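Local coordinates for acetoin utilization protein AcuB, putative (Vibrio cholerae, PDB 2O16) that is of unknown function but, as a tandem of two CBS domains resembling AcuB, may sense a small ligand such as an adenine nucleotide, at residues 36-40 and 120-126; 51-57 and 80-85. All coordinates share one frame; numbering follows the deposited sequence.

Overall arrangement
The protein is a pair of CBS domains. Contact 1 faces one repeat with the other across the middle of the chain, whereas contact 2 packs the end of the 38-53 hairpin and the start of helix 54-64 against residues 80-85. Along the sequence contact 2 is nested inside contact 1, and their centres lie about 13 Å apart. They share the hairpin: Val39 N is 3.0 Å from Val52 O, and Arg37 O is 2.9 Å from Gln54 N. Phosphate ions, probably from the crystallisation liquor, sit in both, one beside Thr125 and a second at the Arg37 guanidinium in contact 1, and one beside Ser53 in contact 2, consistent with anion-binding sites at the two helix starts.

Contact 1. Residues 36-40 and 120-126; sequences IRHVP and LVGIITD. With PO4 (phosphate ion), chain C; PO4 (phosphate ion), chain D.
Arg37 reaches across to Asp126 in a salt bridge, NH2 to OD2 2.8 Å and nearly straight at 160°, in one of the two conformers modelled for Asp126, so the bridge may not always be formed. The carboxylate oxygen lies at the guanidinium edge, in its plane, and is approached on its syn side, the two planes turned 58° apart. Arg37 gets there by a bend at chi3 (-74°), which lays the guanidinium between two phosphates: O2 of the chain C ion is over one face, O3 of the chain D ion over the other, and NH1 donates to O1 of the latter at 2.7 Å. The chain C phosphate is also gripped by His38, whose ND1 points from the ring edge to O1 at 2.8 Å, and by Arg37 N, 3.0 Å from the same O1. Thr125 OG1 comes within 2.9 Å of its O4. Beyond this polar end, Pro40 CB rests on Leu120 CD2 and CG on Ile123 CG2, both at 3.6 Å. Strand 38-40 runs nearly antiparallel to strand 120-124, and side chains join the two sheets. Strand 38-42 pairs with 48-53 and has helix 24-34 behind Val39; strand 119-124 pairs with 112-116, with a classic bulge where Val121 and Gly122 both face Val114. Thr125 sits at the N-cap of helix 126-141, its OG1 making a weak bond to Ser127 N.

Contact 2. Residues 51-57 and 80-85; sequences IVSQRDL and LFEVMH. With PO4 (phosphate ion), chain E.
Asp56 and His85 meet beside a capping box, a Ser-x-x-Asp pattern found in many CBS domains where the last strand turns into its helix. The carboxylate and the imidazole cross with their planes 78° apart, Asp56 OD1 standing 3.5 Å from His85 NE2 and oblique to the ring. O1 of the chain E phosphate lies close to both, in the plane of the imidazole at its edge, so the acid and the histidine converge on one oxygen of the ion. Ser53 OG donates to O3 of the same phosphate at 2.8 Å. The box itself is reciprocal: Asp56 N donates to Ser53 OG at 3.0 Å, while Ser53 N reaches Asp56 OD2 at 2.9 Å from above the carboxylate plane, 38° out of it. The bond from Ser53 N holds OD2 and so limits rotation of the carboxylate, while OD1 faces the phosphate.

Below this polar rim the contact is aliphatic. Val52 CG1 presses on Met84 CB at 3.8 Å and also on Leu80 CD2 at 4.0 Å, with the valine and Leu80 side chains crossing at about a right angle. Val83 holds CG1 anti to its backbone N (chi1 176°), which brings that methyl to Asp56 CB at 4.1 Å and alongside Leu57 CD2. Met84 touches through its CB, its extended chain leading away from residues 51-57. Leu57 and Leu80 both also pack on helix 24-34, at Ala27, so the short, weakly bonded helix 80-83 packs against helix 24-34 as well as residues 51-57. Two waters bridge the backbones: one accepts from His85 N and lies near Ile51 O and Asp56 OD2, and the other accepts from Ile51 N at 2.9 Å while sitting next to His85 O.

Contact 1. Residues 36-40 and 120-126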
loop_
_atom_site.group_PDB
_atom_site.type_symbol
_atom_site.label_atom_id
_atom_site.label_comp_id
_atom_site.label_asym_id
_atom_site.label_seq_id
_atom_site.Cartn_x
_atom_site.Cartn_y
_atom_site.Cartn_z
ATOM N N ILE A 36 -4.893 -9.372 -3.386
ATOM C CA ILE A 36 -4.534 -7.980 -3.155
ATOM C C ILE A 36 -3.509 -7.595 -4.210
ATOM O O ILE A 36 -3.017 -8.443 -4.957
ATOM C CB ILE A 36 -3.959 -7.742 -1.727
ATOM C CG1 ILE A 36 -2.724 -8.612 -1.512
ATOM C CG2 ILE A 36 -5.023 -7.977 -0.627
ATOM C CD1 ILE A 36 -1.981 -8.353 -0.209
ATOM N N ARG A 37 -3.172 -6.314 -4.271
ATOM C CA ARG A 37 -2.264 -5.848 -5.283
ATOM C C ARG A 37 -1.124 -4.969 -4.776
ATOM O O ARG A 37 -0.389 -4.401 -5.591
ATOM C CB ARG A 37 -3.029 -5.105 -6.378
ATOM C CG ARG A 37 -3.846 -6.039 -7.301
ATOM C CD ARG A 37 -4.520 -5.204 -8.358
ATOM N NE ARG A 37 -5.638 -4.464 -7.774
ATOM C CZ ARG A 37 -5.645 -3.156 -7.546
ATOM N NH1 ARG A 37 -4.592 -2.377 -7.865
ATOM N NH2 ARG A 37 -6.728 -2.610 -7.016
ATOM N N HIS A 38 -0.943 -4.893 -3.463
ATOM C CA HIS A 38 0.111 -4.057 -2.898
ATOM C C HIS A 38 0.702 -4.732 -1.686
ATOM O O HIS A 38 -0.038 -5.099 -0.772
ATOM C CB HIS A 38 -0.440 -2.664 -2.509
ATOM C CG HIS A 38 -1.003 -1.911 -3.665
ATOM N ND1 HIS A 38 -2.319 -2.045 -4.067
ATOM C CD2 HIS A 38 -0.419 -1.071 -4.553
ATOM C CE1 HIS A 38 -2.524 -1.303 -5.141
ATOM N NE2 HIS A 38 -1.385 -0.716 -5.466
ATOM N N VAL A 39 2.025 -4.889 -1.709
ATOM C CA VAL A 39 2.768 -5.547 -0.645
ATOM C C VAL A 39 3.925 -4.634 -0.254
ATOM O O VAL A 39 4.886 -4.496 -1.017
ATOM C CB VAL A 39 3.336 -6.888 -1.080
ATOM C CG1 VAL A 39 4.103 -7.562 0.073
ATOM C CG2 VAL A 39 2.185 -7.818 -1.605
ATOM N N PRO A 40 3.817 -4.028 0.925
ATOM C CA PRO A 40 4.950 -3.280 1.452
ATOM C C PRO A 40 6.168 -4.224 1.725
ATOM O O PRO A 40 6.014 -5.413 2.134
ATOM C CB PRO A 40 4.398 -2.677 2.749
ATOM C CG PRO A 40 2.869 -2.780 2.619
ATOM C CD PRO A 40 2.655 -4.020 1.844
ATOM N N LEU A 120 6.007 0.643 9.702
ATOM C CA LEU A 120 4.782 0.551 8.914
ATOM C C LEU A 120 3.622 0.165 9.824
ATOM O O LEU A 120 3.659 -0.919 10.422
ATOM C CB LEU A 120 4.948 -0.510 7.835
ATOM C CG LEU A 120 3.721 -0.669 6.939
ATOM C CD1 LEU A 120 3.612 0.497 5.945
ATOM C CD2 LEU A 120 3.857 -1.976 6.239
ATOM N N VAL A 121 2.624 1.046 9.973
ATOM C CA VAL A 121 1.451 0.739 10.799
ATOM C C VAL A 121 0.185 0.418 9.974
ATOM O O VAL A 121 -0.828 -0.100 10.483
ATOM C CB VAL A 121 1.195 1.863 11.854
ATOM C CG1 VAL A 121 2.398 1.951 12.804
ATOM C CG2 VAL A 121 0.941 3.237 11.180
ATOM N N GLY A 122 0.230 0.719 8.683
ATOM C CA GLY A 122 -0.943 0.439 7.863
ATOM C C GLY A 122 -0.693 0.807 6.417
ATOM O O GLY A 122 0.370 1.311 6.085
ATOM N N ILE A 123 -1.691 0.558 5.563
ATOM C CA ILE A 123 -1.684 1.064 4.182
ATOM C C ILE A 123 -3.051 1.628 3.837
ATOM O O ILE A 123 -4.061 1.182 4.391
ATOM C CB ILE A 123 -1.319 -0.025 3.120
ATOM C CG1 ILE A 123 -2.280 -1.240 3.208
ATOM C CG2 ILE A 123 0.187 -0.411 3.268
ATOM C CD1 ILE A 123 -2.079 -2.329 2.072
ATOM N N ILE A 124 -3.073 2.617 2.935
ATOM C CA ILE A 124 -4.329 3.078 2.355
ATOM C C ILE A 124 -4.389 2.565 0.933
ATOM O O ILE A 124 -3.498 2.864 0.131
ATOM C CB ILE A 124 -4.422 4.621 2.285
ATOM C CG1 ILE A 124 -4.203 5.265 3.662
ATOM C CG2 ILE A 124 -5.781 5.029 1.652
ATOM C CD1 ILE A 124 -4.095 6.791 3.573
ATOM N N THR A 125 -5.416 1.795 0.601
ATOM C CA THR A 125 -5.583 1.349 -0.782
ATOM C C THR A 125 -6.959 1.711 -1.311
ATOM O O THR A 125 -7.837 2.140 -0.548
ATOM C CB THR A 125 -5.455 -0.184 -0.963
ATOM O OG1 THR A 125 -6.450 -0.819 -0.176
ATOM C CG2 THR A 125 -4.045 -0.690 -0.572
ATOM N N ASP A 126 -7.156 1.517 -2.621
ATOM C CA ASP A 126 -8.476 1.739 -3.199
ATOM C C ASP A 126 -9.544 0.975 -2.379
ATOM O O ASP A 126 -10.649 1.495 -2.154
ATOM C CB ASP A 126 -8.498 1.398 -4.702
ATOM C CG ASP A 126 -7.752 0.102 -5.034
ATOM O OD1 ASP A 126 -7.634 -0.778 -4.158
ATOM O OD2 ASP A 126 -7.294 -0.041 -6.182
HETATM P P PO4 C . -5.487 -3.524 -3.113
HETATM O O1 PO4 C . -4.040 -3.831 -2.816
HETATM O O2 PO4 C . -5.481 -2.374 -4.101
HETATM O O3 PO4 C . -6.023 -4.757 -3.805
HETATM O O4 PO4 C . -6.316 -3.194 -1.885
HETATM P P PO4 D . -6.132 0.612 -9.377
HETATM O O1 PO4 D . -4.794 0.157 -8.811
HETATM O O2 PO4 D . -5.868 1.477 -10.619
HETATM O O3 PO4 D . -7.008 -0.567 -9.736
HETATM O O4 PO4 D . -6.803 1.465 -8.335
#

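Contact 2. Residues 51-57 and 80-85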
loop_
_atom_site.group_PDB
_atom_site.type_symbol
_atom_site.label_atom_id
_atom_site.label_comp_id
_atom_site.label_asym_id
_atom_site.label_seq_id
_atom_site.Cartn_x
_atom_site.Cartn_y
_atom_site.Cartn_z
ATOM N N ILE A 51 7.586 -0.652 -1.615
ATOM C CA ILE A 51 6.329 -1.323 -1.810
ATOM C C ILE A 51 6.277 -1.835 -3.259
ATOM O O ILE A 51 6.794 -1.181 -4.175
ATOM C CB ILE A 51 5.127 -0.393 -1.406
ATOM C CG1 ILE A 51 3.773 -1.052 -1.699
ATOM C CG2 ILE A 51 5.241 0.992 -2.052
ATOM C CD1 ILE A 51 2.643 -0.402 -0.946
ATOM N N VAL A 52 5.718 -3.029 -3.460
ATOM C CA VAL A 52 5.565 -3.557 -4.818
ATOM C C VAL A 52 4.070 -3.701 -5.134
ATOM O O VAL A 52 3.294 -4.134 -4.279
ATOM C CB VAL A 52 6.320 -4.924 -5.007
ATOM C CG1 VAL A 52 7.850 -4.700 -4.926
ATOM C CG2 VAL A 52 5.853 -5.963 -3.949
ATOM N N SER A 53 3.677 -3.284 -6.334
ATOM C CA SER A 53 2.284 -3.409 -6.765
ATOM C C SER A 53 2.194 -4.549 -7.766
ATOM O O SER A 53 3.213 -5.010 -8.290
ATOM C CB SER A 53 1.811 -2.111 -7.433
ATOM O OG SER A 53 2.582 -1.870 -8.600
ATOM N N GLN A 54 0.974 -4.987 -8.058
ATOM C CA GLN A 54 0.791 -5.919 -9.179
ATOM C C GLN A 54 1.398 -5.345 -10.452
ATOM O O GLN A 54 2.036 -6.075 -11.235
ATOM C CB GLN A 54 -0.693 -6.215 -9.412
ATOM C CG GLN A 54 -0.916 -7.183 -10.597
ATOM C CD GLN A 54 -2.391 -7.328 -10.914
ATOM O OE1 GLN A 54 -2.992 -6.475 -11.571
ATOM N NE2 GLN A 54 -2.990 -8.370 -10.389
ATOM N N ARG A 55 1.240 -4.031 -10.655
ATOM C CA ARG A 55 1.813 -3.400 -11.835
ATOM C C ARG A 55 3.345 -3.537 -11.894
ATOM O O ARG A 55 3.927 -3.747 -12.969
ATOM C CB ARG A 55 1.370 -1.932 -11.973
ATOM C CG ARG A 55 1.934 -1.274 -13.269
ATOM C CD ARG A 55 1.320 0.091 -13.553
ATOM N NE ARG A 55 1.983 0.783 -14.660
ATOM C CZ ARG A 55 1.605 1.963 -15.150
ATOM N NH1 ARG A 55 0.557 2.601 -14.642
ATOM N NH2 ARG A 55 2.275 2.510 -16.157
ATOM N N ASP A 56 4.008 -3.393 -10.753
ATOM C CA ASP A 56 5.463 -3.605 -10.675
ATOM C C ASP A 56 5.836 -5.027 -11.086
ATOM O O ASP A 56 6.799 -5.239 -11.829
ATOM C CB ASP A 56 5.983 -3.346 -9.246
ATOM C CG ASP A 56 5.881 -1.880 -8.832
ATOM O OD1 ASP A 56 6.001 -1.000 -9.715
ATOM O OD2 ASP A 56 5.673 -1.610 -7.633
ATOM N N LEU A 57 5.105 -6.005 -10.540
ATOM C CA LEU A 57 5.409 -7.419 -10.805
ATOM C C LEU A 57 5.160 -7.740 -12.266
ATOM O O LEU A 57 5.974 -8.406 -12.910
ATOM C CB LEU A 57 4.593 -8.368 -9.897
ATOM C CG LEU A 57 4.775 -8.205 -8.385
ATOM C CD1 LEU A 57 4.164 -9.379 -7.640
ATOM C CD2 LEU A 57 6.250 -8.034 -8.000
ATOM N N LEU A 80 13.017 -8.770 -4.294
ATOM C CA LEU A 80 12.111 -7.608 -4.265
ATOM C C LEU A 80 12.839 -6.266 -4.180
ATOM O O LEU A 80 12.372 -5.274 -4.773
ATOM C CB LEU A 80 11.055 -7.759 -3.158
ATOM C CG LEU A 80 10.069 -8.903 -3.481
ATOM C CD1 LEU A 80 9.354 -9.400 -2.274
ATOM C CD2 LEU A 80 9.051 -8.514 -4.617
ATOM N N PHE A 81 13.972 -6.212 -3.468
ATOM C CA PHE A 81 14.759 -4.962 -3.457
ATOM C C PHE A 81 15.156 -4.466 -4.875
ATOM O O PHE A 81 15.357 -3.250 -5.078
ATOM C CB PHE A 81 15.954 -4.999 -2.479
ATOM C CG PHE A 81 17.147 -5.824 -2.960
ATOM C CD1 PHE A 81 18.032 -5.314 -3.929
ATOM C CD2 PHE A 81 17.396 -7.081 -2.425
ATOM C CE1 PHE A 81 19.130 -6.080 -4.368
ATOM C CE2 PHE A 81 18.476 -7.844 -2.840
ATOM C CZ PHE A 81 19.351 -7.342 -3.825
ATOM N N GLU A 82 15.265 -5.389 -5.835
ATOM C CA GLU A 82 15.543 -5.012 -7.243
ATOM C C GLU A 82 14.297 -4.562 -8.004
ATOM O O GLU A 82 14.403 -3.918 -9.043
ATOM C CB GLU A 82 16.229 -6.161 -8.007
ATOM C CG GLU A 82 17.620 -6.443 -7.475
ATOM C CD GLU A 82 18.425 -7.438 -8.292
ATOM O OE1 GLU A 82 17.878 -8.082 -9.219
ATOM O OE2 GLU A 82 19.636 -7.569 -7.990
ATOM N N VAL A 83 13.121 -4.961 -7.532
ATOM C CA VAL A 83 11.873 -4.638 -8.227
ATOM C C VAL A 83 11.250 -3.345 -7.667
ATOM O O VAL A 83 10.691 -2.523 -8.418
ATOM C CB VAL A 83 10.870 -5.816 -8.140
ATOM C CG1 VAL A 83 9.520 -5.458 -8.782
ATOM C CG2 VAL A 83 11.468 -7.112 -8.807
ATOM N N MET A 84 11.350 -3.145 -6.357
ATOM C CA MET A 84 10.643 -2.016 -5.747
ATOM C C MET A 84 11.279 -0.668 -6.165
ATOM O O MET A 84 12.514 -0.552 -6.335
ATOM C CB MET A 84 10.615 -2.148 -4.218
ATOM C CG MET A 84 11.967 -1.939 -3.567
ATOM S SD MET A 84 11.942 -2.579 -1.881
ATOM C CE MET A 84 13.491 -1.942 -1.220
ATOM N N HIS A 85 10.413 0.330 -6.334
ATOM C CA HIS A 85 10.832 1.690 -6.656
ATOM C C HIS A 85 11.625 2.279 -5.508
ATOM O O HIS A 85 11.275 2.062 -4.345
ATOM C CB HIS A 85 9.589 2.551 -6.923
ATOM C CG HIS A 85 9.036 2.355 -8.299
ATOM N ND1 HIS A 85 9.820 2.453 -9.433
ATOM C CD2 HIS A 85 7.794 2.045 -8.729
ATOM C CE1 HIS A 85 9.077 2.218 -10.503
ATOM N NE2 HIS A 85 7.846 1.971 -10.102
HETATM P P PO4 E . 3.569 1.562 -10.074
HETATM O O1 PO4 E . 4.973 1.315 -9.559
HETATM O O2 PO4 E . 3.488 0.918 -11.443
HETATM O O3 PO4 E . 2.508 0.917 -9.164
HETATM O O4 PO4 E . 3.359 3.056 -10.270
HETATM O O HOH W 1 8.911 1.170 -3.439
HETATM O O HOH W 2 7.604 -0.104 -6.315
#